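Local coordinates for protein filamentous hemagglutinin (Bordetella pertussis, PDB 1RWR) that serves as an adhesin of the pertussis bacterium, its N-terminal secretion domain probably directing export through the two-partner secretion pathway, at residues A[39-50]-A[86-97]; A[106-116]-A[142-153]. All coordinates share one frame; numbering follows the deposited sequence.

How the contacts relate
Following the chain from the N terminus, contact 1 comes first. It brings 86-97 back beside 39-50 and closes a loop that includes strand 75-80. Contact 2 opens only after contact 1 has closed: 142-153 returns to 106-116 after the chain has run through strand 119-125 and the hairpin 128-132/135-140. The two loops are therefore in series and neither encloses the other. They still touch, because strand 86-89 pairs with strand 109-111 and strand 91-96 lies next to strand 114-117. The centres of the contacts are about 13 Å apart. Together they tie successive coils of the right-handed beta-helix along two of its faces.

Contact 1 of 2, residues A[39-50]-A[86-97]; sequences FNVANPGVVFNN and SRLAGTLEVYGK
Leu-92 meets Val-46 and Val-41 through a single methyl, CD2. This methyl lies 3.8 Å from Val-46 CG1 and 4.0 Å from Val-41 CG1. Val-46 keeps CG1 between its backbone N and carbonyl carbon (chi1 62°), and this branch is the one that touches Leu-92. Leu-88 adds its own CD2 to the apolar side. That methyl sits at the edge of the Phe-39 ring, near the ring plane, 3.8 Å from Phe-39 CE2, and also touches Val-41 CG2. Phe-48 and Val-94 point to the same face as Val-46 and Leu-92, where Leu-101 of strand 99-104 packs against all but Val-46. This side is tightly filled.

Asn-40 OD1 takes the backbone N of Arg-87 at 2.9 Å, almost straight at 163°. The loose, watery part runs from Arg-87 to Ala-42, Asn-43 and Pro-44. The extended Arg-87 chain carries NH1 to two waters. One water reaches Val-41 O; the other is held by Asn-43 N and only weakly by Arg-87. A third water joins Pro-44 O to Thr-91 OG1, which also bonds Ser-115. The Asn-43 to Pro-44 peptide is cis, at the exposed bend where the register shifts by one residue.

The face of Val-47 and Glu-93 is polar but buried. The Glu-93 carboxylate is held by the backbone N atoms of Arg-58 and Ile-59. Asn-49 OD1 lies at the edge of the Tyr-95 ring, 3.3 Å from CD2; Asn-49 ND2 bonds Asn-22 OD1, and Tyr-95 OH bonds Thr-53 O.

At the far end Asn-50 ND2 donates to Lys-97 O at 2.8 Å. Strands 45-50 and 91-96 run parallel, 4.6 Å apart at closest approach. Such pairing of successive coils, with side chains stacked inside, is characteristic of a parallel beta-helix, here the right-handed one of the secretion domain.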
loop_
_atom_site.group_PDB
_atom_site.type_symbol
_atom_site.label_atom_id
_atom_site.label_comp_id
_atom_site.label_asym_id
_atom_site.label_seq_id
_atom_site.Cartn_x
_atom_site.Cartn_y
_atom_site.Cartn_z
ATOM N N PHE A 39 -12.733 9.615 -0.274
ATOM C CA PHE A 39 -11.448 9.695 -1.004
ATOM C C PHE A 39 -11.382 8.678 -2.120
ATOM O O PHE A 39 -11.422 7.454 -1.875
ATOM C CB PHE A 39 -10.262 9.501 -0.059
ATOM C CG PHE A 39 -8.956 9.798 -0.702
ATOM C CD1 PHE A 39 -8.466 11.093 -0.707
ATOM C CD2 PHE A 39 -8.225 8.790 -1.340
ATOM C CE1 PHE A 39 -7.262 11.400 -1.341
ATOM C CE2 PHE A 39 -7.041 9.102 -2.015
ATOM C CZ PHE A 39 -6.572 10.401 -2.009
ATOM N N ASN A 40 -11.304 9.173 -3.341
ATOM C CA ASN A 40 -11.202 8.353 -4.525
ATOM C C ASN A 40 -10.320 9.073 -5.516
ATOM O O ASN A 40 -10.371 10.314 -5.611
ATOM C CB ASN A 40 -12.606 8.129 -5.147
ATOM C CG ASN A 40 -13.528 7.421 -4.220
ATOM O OD1 ASN A 40 -13.477 6.190 -4.113
ATOM N ND2 ASN A 40 -14.344 8.176 -3.483
ATOM N N VAL A 41 -9.589 8.313 -6.317
ATOM C CA VAL A 41 -8.743 8.851 -7.366
ATOM C C VAL A 41 -9.100 8.096 -8.666
ATOM O O VAL A 41 -9.190 6.868 -8.692
ATOM C CB VAL A 41 -7.243 8.693 -7.032
ATOM C CG1 VAL A 41 -6.389 9.249 -8.154
ATOM C CG2 VAL A 41 -6.920 9.407 -5.716
ATOM N N ALA A 42 -9.293 8.866 -9.729
ATOM C CA ALA A 42 -9.587 8.339 -11.055
ATOM C C ALA A 42 -8.589 8.867 -12.055
ATOM O O ALA A 42 -7.939 9.866 -11.827
ATOM C CB ALA A 42 -10.968 8.758 -11.451
ATOM N N ASN A 43 -8.462 8.198 -13.183
ATOM C CA ASN A 43 -7.517 8.627 -14.197
ATOM C C ASN A 43 -7.806 10.089 -14.579
ATOM O O ASN A 43 -9.007 10.481 -14.664
ATOM C CB ASN A 43 -7.632 7.728 -15.425
ATOM C CG ASN A 43 -7.111 6.317 -15.188
ATOM O OD1 ASN A 43 -6.064 6.128 -14.624
ATOM N ND2 ASN A 43 -7.834 5.314 -15.700
ATOM N N PRO A 44 -6.777 10.901 -14.822
ATOM C CA PRO A 44 -5.347 10.527 -14.834
ATOM C C PRO A 44 -4.659 10.462 -13.459
ATOM O O PRO A 44 -3.520 10.029 -13.380
ATOM C CB PRO A 44 -4.701 11.644 -15.634
ATOM C CG PRO A 44 -5.712 12.706 -15.738
ATOM C CD PRO A 44 -6.983 12.298 -15.239
ATOM N N GLY A 45 -5.361 10.879 -12.428
ATOM C CA GLY A 45 -4.877 10.783 -11.059
ATOM C C GLY A 45 -5.224 11.983 -10.216
ATOM O O GLY A 45 -6.255 12.598 -10.384
ATOM N N VAL A 46 -4.335 12.321 -9.298
ATOM C CA VAL A 46 -4.538 13.392 -8.336
ATOM C C VAL A 46 -3.170 13.993 -8.027
ATOM O O VAL A 46 -2.173 13.282 -8.060
ATOM C CB VAL A 46 -5.210 12.900 -6.994
ATOM C CG1 VAL A 46 -4.384 11.866 -6.224
ATOM C CG2 VAL A 46 -5.572 14.050 -6.089
ATOM N N VAL A 47 -3.153 15.279 -7.722
ATOM C CA VAL A 47 -1.928 15.937 -7.309
ATOM C C VAL A 47 -2.045 16.322 -5.830
ATOM O O VAL A 47 -2.954 17.080 -5.463
ATOM C CB VAL A 47 -1.670 17.185 -8.169
ATOM C CG1 VAL A 47 -0.410 17.955 -7.685
ATOM C CG2 VAL A 47 -1.545 16.778 -9.598
ATOM N N PHE A 48 -1.093 15.872 -5.017
ATOM C CA PHE A 48 -0.973 16.316 -3.647
ATOM C C PHE A 48 -0.063 17.533 -3.616
ATOM O O PHE A 48 1.074 17.470 -4.057
ATOM C CB PHE A 48 -0.376 15.229 -2.749
ATOM C CG PHE A 48 -1.271 14.067 -2.552
ATOM C CD1 PHE A 48 -2.248 14.089 -1.585
ATOM C CD2 PHE A 48 -1.142 12.952 -3.378
ATOM C CE1 PHE A 48 -3.088 12.965 -1.410
ATOM C CE2 PHE A 48 -1.962 11.882 -3.224
ATOM C CZ PHE A 48 -2.934 11.878 -2.242
ATOM N N ASN A 49 -0.562 18.644 -3.098
ATOM C CA ASN A 49 0.190 19.903 -3.186
ATOM C C ASN A 49 1.086 20.079 -1.984
ATOM O O ASN A 49 0.662 20.563 -0.958
ATOM C CB ASN A 49 -0.748 21.113 -3.373
ATOM C CG ASN A 49 0.004 22.405 -3.706
ATOM O OD1 ASN A 49 1.244 22.466 -3.629
ATOM N ND2 ASN A 49 -0.745 23.454 -4.054
ATOM N N ASN A 50 2.350 19.687 -2.135
ATOM C CA ASN A 50 3.355 19.875 -1.087
ATOM C C ASN A 50 4.340 20.987 -1.477
ATOM O O ASN A 50 5.563 20.895 -1.199
ATOM C CB ASN A 50 4.102 18.568 -0.867
ATOM C CG ASN A 50 4.729 18.433 0.513
ATOM O OD1 ASN A 50 4.319 19.058 1.498
ATOM N ND2 ASN A 50 5.700 17.518 0.601
ATOM N N SER A 86 -12.668 3.275 -0.897
ATOM C CA SER A 86 -11.946 4.121 -1.846
ATOM C C SER A 86 -11.574 3.328 -3.082
ATOM O O SER A 86 -11.159 2.171 -2.978
ATOM C CB SER A 86 -10.641 4.630 -1.233
ATOM O OG SER A 86 -10.874 5.494 -0.160
ATOM N N ARG A 87 -11.680 3.950 -4.237
ATOM C CA ARG A 87 -11.132 3.419 -5.457
ATOM C C ARG A 87 -9.951 4.313 -5.844
ATOM O O ARG A 87 -10.053 5.542 -5.773
ATOM C CB ARG A 87 -12.200 3.437 -6.562
ATOM C CG ARG A 87 -11.752 2.837 -7.817
ATOM C CD ARG A 87 -12.860 2.566 -8.874
ATOM N NE ARG A 87 -12.178 2.004 -10.041
ATOM C CZ ARG A 87 -11.548 2.710 -10.988
ATOM N NH1 ARG A 87 -11.589 4.049 -11.028
ATOM N NH2 ARG A 87 -10.906 2.055 -11.938
ATOM N N LEU A 88 -8.850 3.691 -6.272
ATOM C CA LEU A 88 -7.641 4.388 -6.716
ATOM C C LEU A 88 -7.194 3.900 -8.077
ATOM O O LEU A 88 -6.830 2.720 -8.253
ATOM C CB LEU A 88 -6.500 4.150 -5.737
ATOM C CG LEU A 88 -6.802 4.405 -4.271
ATOM C CD1 LEU A 88 -5.629 3.991 -3.395
ATOM C CD2 LEU A 88 -7.178 5.883 -4.048
ATOM N N ALA A 89 -7.163 4.827 -9.019
ATOM C CA ALA A 89 -6.711 4.594 -10.386
ATOM C C ALA A 89 -6.035 5.844 -10.879
ATOM O O ALA A 89 -6.544 6.942 -10.642
ATOM C CB ALA A 89 -7.932 4.287 -11.323
ATOM N N GLY A 90 -4.929 5.661 -11.597
ATOM C CA GLY A 90 -4.149 6.732 -12.185
ATOM C C GLY A 90 -2.900 6.996 -11.378
ATOM O O GLY A 90 -2.452 6.128 -10.630
ATOM N N THR A 91 -2.357 8.203 -11.507
ATOM C CA THR A 91 -1.081 8.562 -10.893
ATOM C C THR A 91 -1.294 9.396 -9.659
ATOM O O THR A 91 -2.000 10.392 -9.702
ATOM C CB THR A 91 -0.252 9.365 -11.829
ATOM O OG1 THR A 91 0.024 8.611 -13.016
ATOM C CG2 THR A 91 1.123 9.686 -11.194
ATOM N N LEU A 92 -0.671 8.998 -8.562
ATOM C CA LEU A 92 -0.625 9.793 -7.359
ATOM C C LEU A 92 0.654 10.625 -7.445
ATOM O O LEU A 92 1.733 10.096 -7.223
ATOM C CB LEU A 92 -0.600 8.905 -6.126
ATOM C CG LEU A 92 -1.630 7.786 -5.973
ATOM C CD1 LEU A 92 -1.474 7.039 -4.644
ATOM C CD2 LEU A 92 -3.021 8.362 -6.091
ATOM N N GLU A 93 0.503 11.909 -7.770
ATOM C CA GLU A 93 1.632 12.806 -7.913
ATOM C C GLU A 93 1.743 13.708 -6.685
ATOM O O GLU A 93 0.770 14.247 -6.208
ATOM C CB GLU A 93 1.515 13.668 -9.161
ATOM C CG GLU A 93 2.651 14.690 -9.295
ATOM C CD GLU A 93 2.709 15.395 -10.626
ATOM O OE1 GLU A 93 1.830 15.218 -11.501
ATOM O OE2 GLU A 93 3.681 16.165 -10.819
ATOM N N VAL A 94 2.969 13.853 -6.195
ATOM C CA VAL A 94 3.273 14.831 -5.166
ATOM C C VAL A 94 3.962 15.998 -5.843
ATOM O O VAL A 94 5.014 15.833 -6.469
ATOM C CB VAL A 94 4.139 14.254 -4.018
ATOM C CG1 VAL A 94 4.332 15.284 -2.916
ATOM C CG2 VAL A 94 3.510 13.019 -3.413
ATOM N N TYR A 95 3.326 17.159 -5.773
ATOM C CA TYR A 95 3.946 18.387 -6.248
ATOM C C TYR A 95 4.723 18.990 -5.069
ATOM O O TYR A 95 4.194 19.218 -3.994
ATOM C CB TYR A 95 2.941 19.380 -6.815
ATOM C CG TYR A 95 3.545 20.745 -7.028
ATOM C CD1 TYR A 95 4.428 20.962 -8.053
ATOM C CD2 TYR A 95 3.238 21.821 -6.191
ATOM C CE1 TYR A 95 5.051 22.239 -8.230
ATOM C CE2 TYR A 95 3.842 23.103 -6.379
ATOM C CZ TYR A 95 4.756 23.280 -7.382
ATOM O OH TYR A 95 5.355 24.519 -7.559
ATOM N N GLY A 96 5.964 19.354 -5.366
ATOM C CA GLY A 96 6.840 19.969 -4.365
ATOM C C GLY A 96 7.840 18.964 -3.809
ATOM O O GLY A 96 8.477 18.201 -4.536
ATOM N N LYS A 97 8.005 18.978 -2.499
ATOM C CA LYS A 97 8.929 18.058 -1.845
ATOM C C LYS A 97 8.331 16.657 -1.883
ATOM O O LYS A 97 7.157 16.463 -1.555
ATOM C CB LYS A 97 9.180 18.472 -0.392
ATOM C CG LYS A 97 10.132 17.555 0.417
ATOM C CD LYS A 97 10.040 17.864 1.907
ATOM C CE LYS A 97 10.877 16.897 2.815
ATOM N NZ LYS A 97 10.200 15.584 3.035
HETATM O O HOH W 1 -11.826 6.194 -8.865
HETATM O O HOH W 2 -10.291 5.879 -13.475
HETATM O O HOH W 3 -1.836 9.274 -15.284
#

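Contact 2 of 2, residues A[106-116]-A[142-153]; sequences PNGISVNGLST and QGTVTIERGGVN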
loop_
_atom_site.group_PDB
_atom_site.type_symbol
_atom_site.label_atom_id
_atom_site.label_comp_id
_atom_site.label_asym_id
_atom_site.label_seq_id
_atom_site.Cartn_x
_atom_site.Cartn_y
_atom_site.Cartn_z
ATOM N N PRO A 106 -10.650 2.150 6.385
ATOM C CA PRO A 106 -11.103 0.888 6.974
ATOM C C PRO A 106 -12.242 0.198 6.231
ATOM O O PRO A 106 -12.409 -0.993 6.403
ATOM C CB PRO A 106 -11.497 1.279 8.397
ATOM C CG PRO A 106 -10.589 2.413 8.689
ATOM C CD PRO A 106 -10.564 3.224 7.408
ATOM N N ASN A 107 -12.968 0.923 5.412
ATOM C CA ASN A 107 -14.066 0.339 4.640
ATOM C C ASN A 107 -13.623 -0.473 3.449
ATOM O O ASN A 107 -14.401 -1.252 2.895
ATOM C CB ASN A 107 -14.996 1.439 4.194
ATOM C CG ASN A 107 -15.497 2.255 5.365
ATOM O OD1 ASN A 107 -16.119 1.698 6.307
ATOM N ND2 ASN A 107 -15.185 3.532 5.370
ATOM N N GLY A 108 -12.366 -0.290 3.036
ATOM C CA GLY A 108 -11.826 -0.994 1.898
ATOM C C GLY A 108 -11.205 -0.082 0.862
ATOM O O GLY A 108 -11.530 1.105 0.770
ATOM N N ILE A 109 -10.291 -0.658 0.085
ATOM C CA ILE A 109 -9.705 0.041 -1.055
ATOM C C ILE A 109 -9.619 -0.893 -2.246
ATOM O O ILE A 109 -9.159 -2.035 -2.104
ATOM C CB ILE A 109 -8.289 0.549 -0.709
ATOM C CG1 ILE A 109 -8.278 1.408 0.547
ATOM C CG2 ILE A 109 -7.696 1.256 -1.905
ATOM C CD1 ILE A 109 -6.858 1.795 0.957
ATOM N N SER A 110 -10.049 -0.410 -3.411
ATOM C CA SER A 110 -9.814 -1.138 -4.646
ATOM C C SER A 110 -8.858 -0.309 -5.514
ATOM O O SER A 110 -8.936 0.935 -5.532
ATOM C CB SER A 110 -11.143 -1.454 -5.326
ATOM O OG SER A 110 -11.818 -0.281 -5.620
ATOM N N VAL A 111 -7.949 -1.010 -6.192
ATOM C CA VAL A 111 -6.863 -0.403 -6.912
ATOM C C VAL A 111 -6.838 -0.920 -8.346
ATOM O O VAL A 111 -6.842 -2.106 -8.557
ATOM C CB VAL A 111 -5.555 -0.749 -6.229
ATOM C CG1 VAL A 111 -4.401 -0.065 -6.891
ATOM C CG2 VAL A 111 -5.564 -0.357 -4.745
ATOM N N ASN A 112 -6.789 -0.019 -9.318
ATOM C CA ASN A 112 -6.747 -0.440 -10.727
ATOM C C ASN A 112 -5.874 0.469 -11.577
ATOM O O ASN A 112 -6.268 1.567 -11.929
ATOM C CB ASN A 112 -8.155 -0.479 -11.309
ATOM C CG ASN A 112 -8.187 -1.187 -12.655
ATOM O OD1 ASN A 112 -7.607 -2.223 -12.799
ATOM N ND2 ASN A 112 -8.849 -0.599 -13.646
ATOM N N GLY A 113 -4.677 0.019 -11.899
ATOM C CA GLY A 113 -3.776 0.796 -12.735
ATOM C C GLY A 113 -3.239 2.029 -12.002
ATOM O O GLY A 113 -3.395 3.180 -12.460
ATOM N N LEU A 114 -2.601 1.784 -10.879
ATOM C CA LEU A 114 -2.113 2.835 -9.990
ATOM C C LEU A 114 -0.619 3.044 -10.185
ATOM O O LEU A 114 0.125 2.090 -10.290
ATOM C CB LEU A 114 -2.416 2.474 -8.534
ATOM C CG LEU A 114 -2.202 3.581 -7.481
ATOM C CD1 LEU A 114 -3.164 4.713 -7.681
ATOM C CD2 LEU A 114 -2.296 3.048 -6.056
ATOM N N SER A 115 -0.180 4.296 -10.202
ATOM C CA SER A 115 1.260 4.597 -10.218
ATOM C C SER A 115 1.497 5.823 -9.333
ATOM O O SER A 115 0.548 6.386 -8.738
ATOM C CB SER A 115 1.761 4.837 -11.648
ATOM O OG SER A 115 1.087 5.933 -12.170
ATOM N N THR A 116 2.749 6.253 -9.245
ATOM C CA THR A 116 3.085 7.439 -8.451
ATOM C C THR A 116 4.155 8.278 -9.147
ATOM O O THR A 116 4.895 7.771 -10.002
ATOM C CB THR A 116 3.584 7.089 -7.016
ATOM O OG1 THR A 116 4.848 6.424 -7.077
ATOM C CG2 THR A 116 2.658 6.149 -6.255
ATOM N N GLN A 142 -10.344 -4.362 10.252
ATOM C CA GLN A 142 -11.293 -4.728 9.212
ATOM C C GLN A 142 -10.821 -4.229 7.874
ATOM O O GLN A 142 -9.883 -3.463 7.818
ATOM C CB GLN A 142 -12.667 -4.142 9.494
ATOM C CG GLN A 142 -12.710 -2.615 9.510
ATOM C CD GLN A 142 -14.068 -2.092 9.904
ATOM O OE1 GLN A 142 -14.258 -1.609 11.009
ATOM N NE2 GLN A 142 -15.021 -2.236 9.026
ATOM N N GLY A 143 -11.488 -4.683 6.807
ATOM C CA GLY A 143 -11.312 -4.120 5.476
ATOM C C GLY A 143 -10.476 -4.963 4.569
ATOM O O GLY A 143 -9.520 -5.602 4.999
ATOM N N THR A 144 -10.795 -4.897 3.285
ATOM C CA THR A 144 -10.047 -5.577 2.219
ATOM C C THR A 144 -9.397 -4.561 1.273
ATOM O O THR A 144 -10.017 -3.554 0.926
ATOM C CB THR A 144 -11.011 -6.433 1.419
ATOM O OG1 THR A 144 -11.590 -7.453 2.272
ATOM C CG2 THR A 144 -10.301 -7.138 0.268
ATOM N N VAL A 145 -8.185 -4.840 0.808
ATOM C CA VAL A 145 -7.606 -4.136 -0.336
ATOM C C VAL A 145 -7.606 -5.122 -1.475
ATOM O O VAL A 145 -7.128 -6.240 -1.328
ATOM C CB VAL A 145 -6.179 -3.652 -0.082
ATOM C CG1 VAL A 145 -5.479 -3.141 -1.388
ATOM C CG2 VAL A 145 -6.163 -2.605 1.017
ATOM N N THR A 146 -8.178 -4.726 -2.593
ATOM C CA THR A 146 -8.175 -5.517 -3.811
ATOM C C THR A 146 -7.366 -4.828 -4.901
ATOM O O THR A 146 -7.625 -3.674 -5.246
ATOM C CB THR A 146 -9.616 -5.709 -4.309
ATOM O OG1 THR A 146 -10.407 -6.405 -3.323
ATOM C CG2 THR A 146 -9.609 -6.549 -5.559
ATOM N N ILE A 147 -6.350 -5.519 -5.406
ATOM C CA ILE A 147 -5.618 -5.058 -6.547
ATOM C C ILE A 147 -6.293 -5.717 -7.754
ATOM O O ILE A 147 -6.250 -6.923 -7.893
ATOM C CB ILE A 147 -4.103 -5.444 -6.467
ATOM C CG1 ILE A 147 -3.436 -4.910 -5.190
ATOM C CG2 ILE A 147 -3.397 -4.932 -7.699
ATOM C CD1 ILE A 147 -3.668 -3.488 -4.914
ATOM N N GLU A 148 -6.950 -4.907 -8.555
ATOM C CA GLU A 148 -7.632 -5.349 -9.767
ATOM C C GLU A 148 -6.668 -5.551 -10.916
ATOM O O GLU A 148 -5.473 -5.279 -10.824
ATOM C CB GLU A 148 -8.752 -4.361 -10.143
ATOM C CG GLU A 148 -9.767 -4.166 -9.035
ATOM C CD GLU A 148 -10.864 -3.181 -9.362
ATOM O OE1 GLU A 148 -10.753 -2.492 -10.400
ATOM O OE2 GLU A 148 -11.858 -3.103 -8.571
ATOM N N ARG A 149 -7.193 -6.003 -12.045
ATOM C CA ARG A 149 -6.356 -6.409 -13.173
ATOM C C ARG A 149 -5.361 -5.377 -13.714
ATOM O O ARG A 149 -4.340 -5.761 -14.261
ATOM C CB ARG A 149 -7.256 -6.896 -14.316
ATOM C CG ARG A 149 -8.138 -5.834 -14.870
ATOM C CD ARG A 149 -9.331 -6.353 -15.638
ATOM N NE ARG A 149 -8.973 -6.798 -16.976
ATOM C CZ ARG A 149 -8.629 -8.043 -17.296
ATOM N NH1 ARG A 149 -8.555 -8.988 -16.367
ATOM N NH2 ARG A 149 -8.350 -8.355 -18.556
ATOM N N GLY A 150 -5.670 -4.078 -13.585
ATOM C CA GLY A 150 -4.794 -2.983 -14.009
ATOM C C GLY A 150 -3.496 -2.874 -13.221
ATOM O O GLY A 150 -2.472 -2.354 -13.721
ATOM N N GLY A 151 -3.537 -3.327 -11.966
ATOM C CA GLY A 151 -2.330 -3.556 -11.211
ATOM C C GLY A 151 -1.773 -2.282 -10.622
ATOM O O GLY A 151 -2.438 -1.220 -10.591
ATOM N N VAL A 152 -0.549 -2.415 -10.143
ATOM C CA VAL A 152 0.197 -1.322 -9.539
ATOM C C VAL A 152 1.574 -1.263 -10.161
ATOM O O VAL A 152 2.327 -2.262 -10.207
ATOM C CB VAL A 152 0.332 -1.466 -8.000
ATOM C CG1 VAL A 152 1.238 -0.352 -7.441
ATOM C CG2 VAL A 152 -1.027 -1.482 -7.336
ATOM N N ASN A 153 1.916 -0.072 -10.613
ATOM C CA ASN A 153 3.277 0.281 -11.014
ATOM C C ASN A 153 3.961 1.005 -9.849
ATOM O O ASN A 153 3.693 2.165 -9.608
ATOM C CB ASN A 153 3.222 1.219 -12.221
ATOM C CG ASN A 153 4.612 1.680 -12.700
ATOM O OD1 ASN A 153 4.708 2.643 -13.516
ATOM N ND2 ASN A 153 5.637 1.048 -12.252
HETATM O O HOH W 4 -14.451 -2.869 6.471
HETATM O O HOH W 5 -13.593 -3.983 2.530
HETATM O O HOH W 6 -11.385 -4.133 -1.787
HETATM O O HOH W 7 -12.895 -0.633 -8.201
HETATM O O HOH W 8 5.059 4.340 -8.925
#
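Strands 109-111 and 144-147 run parallel, 8° apart in direction, and a second short pairing follows at Leu-114 and Val-152 after a register shift of two residues. In the first ladder Val-111 N bonds Thr-146 O at 2.8 Å, and Val-111 O receives Glu-148 N.

Val-111 carries most of the apolar contact. Ile-147 lies alongside it, pointing the same way. The Ile-147 chain turns at CG1 (chi2 -50°) and brings CD1 to 3.6 Å from Val-111 CB. The CG1 branch of Val-111 meets Val-152 CG2 at 3.7 Å, with the two side chains crossing at a slant. Val-145 CG2 touches Ile-109 CB more loosely. Leu-124 also covers Val-111, while Val-162 and Ala-164 pack on Val-145. These side chains stack from coil to coil inside the beta-helix of the TPS domain. Strand 109-111 sits between 86-89 and 144-147 in one of the parallel sheets.

The corner after Val-111 is held by polar atoms. Asn-112 has CG anti to its backbone N (chi1 -168°), and its OD1 accepts the N-H of Gly-150 at 2.8 Å in a bent bond. Gly-150 belongs to a type I turn, Glu-148 to Gly-151, closed by Gly-151 N on Glu-148 O. Gly-151 O takes Leu-114 N at 3.0 Å, and Gly-113 N more weakly. Glu-148 crosses Asn-112 at about a right angle, and its OE1 rests 3.4 Å from Asn-112 CB. The other oxygen, OE2, accepts from a water that also bonds Ser-110 OG.

Waters also link the loops leading into the strands: one joins Pro-106 O to Gln-142 NE2, and another bridges Asn-107 O and Thr-144 N. At the opposite end a water spans Thr-116 OG1 and Asn-153 O, 2.7 Å from the latter.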